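Local atomic coordinates of peroxisomal membrane protein PEX15 (Saccharomyces cerevisiae, PDB entry 5VXV), a protein that docks the AAA-ATPase subunits PEX1 and PEX6 on the peroxisomal membrane, where their complex extracts the receptor PEX5. Residues A[126-130]-A[149-153]. Coordinates in Å, arbitrary orientation, origin at the centre of the assembly. Residues are numbered along the deposited sequence.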
loop_
_atom_site.group_PDB
_atom_site.type_symbol
_atom_site.label_atom_id
_atom_site.label_comp_id
_atom_site.label_asym_id
_atom_site.label_seq_id
_atom_site.Cartn_x
_atom_site.Cartn_y
_atom_site.Cartn_z
HETATM N N MSE A 126 -0.910 9.787 -0.965
HETATM C CA MSE A 126 -0.763 9.214 0.364
HETATM C C MSE A 126 -0.745 10.287 1.456
HETATM O O MSE A 126 -1.387 10.122 2.492
HETATM C CB MSE A 126 0.504 8.365 0.438
HETATM C CG MSE A 126 0.408 7.084 -0.374
HETATM SE SE MSE A 126 1.901 5.878 -0.051
HETATM C CE MSE A 126 1.447 5.280 1.746
ATOM N N SER A 127 -0.024 11.389 1.235
ATOM C CA SER A 127 0.022 12.429 2.258
ATOM C C SER A 127 -1.332 13.116 2.400
ATOM O O SER A 127 -1.756 13.433 3.517
ATOM C CB SER A 127 1.125 13.445 1.947
ATOM O OG SER A 127 0.967 14.019 0.666
ATOM N N ASP A 128 -2.032 13.346 1.285
ATOM C CA ASP A 128 -3.398 13.851 1.376
ATOM C C ASP A 128 -4.275 12.903 2.184
ATOM O O ASP A 128 -5.081 13.342 3.013
ATOM C CB ASP A 128 -3.996 14.054 -0.017
ATOM C CG ASP A 128 -3.472 15.300 -0.711
ATOM O OD1 ASP A 128 -2.910 16.190 -0.035
ATOM O OD2 ASP A 128 -3.643 15.393 -1.945
ATOM N N PHE A 129 -4.138 11.594 1.956
ATOM C CA PHE A 129 -4.982 10.653 2.682
ATOM C C PHE A 129 -4.628 10.615 4.161
ATOM O O PHE A 129 -5.516 10.485 5.011
ATOM C CB PHE A 129 -4.877 9.246 2.107
ATOM C CG PHE A 129 -5.580 8.236 2.950
ATOM C CD1 PHE A 129 -6.960 8.146 2.921
ATOM C CD2 PHE A 129 -4.877 7.428 3.825
ATOM C CE1 PHE A 129 -7.621 7.251 3.722
ATOM C CE2 PHE A 129 -5.537 6.528 4.629
ATOM C CZ PHE A 129 -6.910 6.442 4.579
ATOM N N ILE A 130 -3.337 10.693 4.489
ATOM C CA ILE A 130 -2.934 10.693 5.892
ATOM C C ILE A 130 -3.630 11.824 6.639
ATOM O O ILE A 130 -4.120 11.636 7.759
ATOM C CB ILE A 130 -1.401 10.782 6.011
ATOM C CG1 ILE A 130 -0.759 9.480 5.519
ATOM C CG2 ILE A 130 -0.980 11.042 7.456
ATOM C CD1 ILE A 130 0.734 9.579 5.278
ATOM N N LEU A 149 0.941 2.523 7.858
ATOM C CA LEU A 149 0.750 3.469 6.762
ATOM C C LEU A 149 1.931 4.428 6.654
ATOM O O LEU A 149 2.454 4.669 5.559
ATOM C CB LEU A 149 -0.558 4.234 6.967
ATOM C CG LEU A 149 -0.848 5.382 5.998
ATOM C CD1 LEU A 149 -0.936 4.877 4.566
ATOM C CD2 LEU A 149 -2.126 6.098 6.405
ATOM N N ILE A 150 2.366 4.991 7.781
ATOM C CA ILE A 150 3.484 5.927 7.736
ATOM C C ILE A 150 4.759 5.204 7.324
ATOM O O ILE A 150 5.589 5.751 6.589
ATOM C CB ILE A 150 3.650 6.642 9.090
ATOM C CG1 ILE A 150 2.344 7.334 9.501
ATOM C CG2 ILE A 150 4.784 7.660 9.016
ATOM C CD1 ILE A 150 1.819 8.351 8.501
ATOM N N GLU A 151 4.930 3.959 7.767
ATOM C CA GLU A 151 6.152 3.240 7.431
ATOM C C GLU A 151 6.170 2.819 5.964
ATOM O O GLU A 151 7.247 2.735 5.365
ATOM C CB GLU A 151 6.326 2.053 8.379
ATOM C CG GLU A 151 6.658 2.517 9.799
ATOM C CD GLU A 151 7.118 1.405 10.717
ATOM O OE1 GLU A 151 7.092 0.229 10.297
ATOM O OE2 GLU A 151 7.508 1.716 11.866
ATOM N N ILE A 152 5.004 2.589 5.352
ATOM C CA ILE A 152 4.967 2.421 3.899
ATOM C C ILE A 152 5.470 3.687 3.218
ATOM O O ILE A 152 6.323 3.642 2.327
ATOM C CB ILE A 152 3.546 2.065 3.423
ATOM C CG1 ILE A 152 3.140 0.675 3.909
ATOM C CG2 ILE A 152 3.465 2.117 1.892
ATOM C CD1 ILE A 152 1.662 0.374 3.725
ATOM N N PHE A 153 4.936 4.837 3.629
ATOM C CA PHE A 153 5.334 6.102 3.024
ATOM C C PHE A 153 6.843 6.298 3.114
ATOM O O PHE A 153 7.497 6.632 2.121
ATOM C CB PHE A 153 4.591 7.254 3.705
ATOM C CG PHE A 153 4.852 8.599 3.086
ATOM C CD1 PHE A 153 5.914 9.377 3.513
ATOM C CD2 PHE A 153 4.029 9.088 2.085
ATOM C CE1 PHE A 153 6.157 10.614 2.949
ATOM C CE2 PHE A 153 4.268 10.326 1.517
ATOM C CZ PHE A 153 5.333 11.088 1.949
#
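Neighbouring helices often meet through apolar side chains, and segments 126-130 and 149-153, from two consecutive helices, illustrate how. Their short axes run nearly antiparallel, at 159°, and approach to 11.2 Å, a separation wide enough for large side chains to fill the interface. In register, the CA of Met126 lies nearest that of Phe153 and, one helical turn on, the CA of Ile130 nearest that of Leu149.

Aliphatic contacts form the bulk. Met126, present as selenomethionine, reaches across so that its CE rests 3.7 Å from Leu149 CD1 and 3.8 Å from Ile152 CG2. Leu149 is shared: its CD2 sits 3.8 Å from Ile130 CG1, while Ile130 CD1 meets Ile150 CD1 at 3.6 Å.

Two contacts involve the edge of an aromatic ring. Leu149 CD2 lies near the plane of the Phe129 ring, 3.9 Å from Phe129 CE2, and Met126 CB similarly approaches Phe153 CD2 at 4.0 Å.

Polar side chains find partners outside the two segments: Ser127 OG bonds to Glu123 O in its own helix, and Glu151, which does not touch segment 126-130, bonds through OE2 to Gln147 NE2 and to Ser203 OG of helix 196-217. Helix 91-108 adds Ile94, Asn95 and Ile102 beside the same cluster. The arrangement is a buried contact of an antiparallel helical hairpin, helices 112-136 and 143-161, in the mainly helical, predicted cytoplasmic part of this membrane protein.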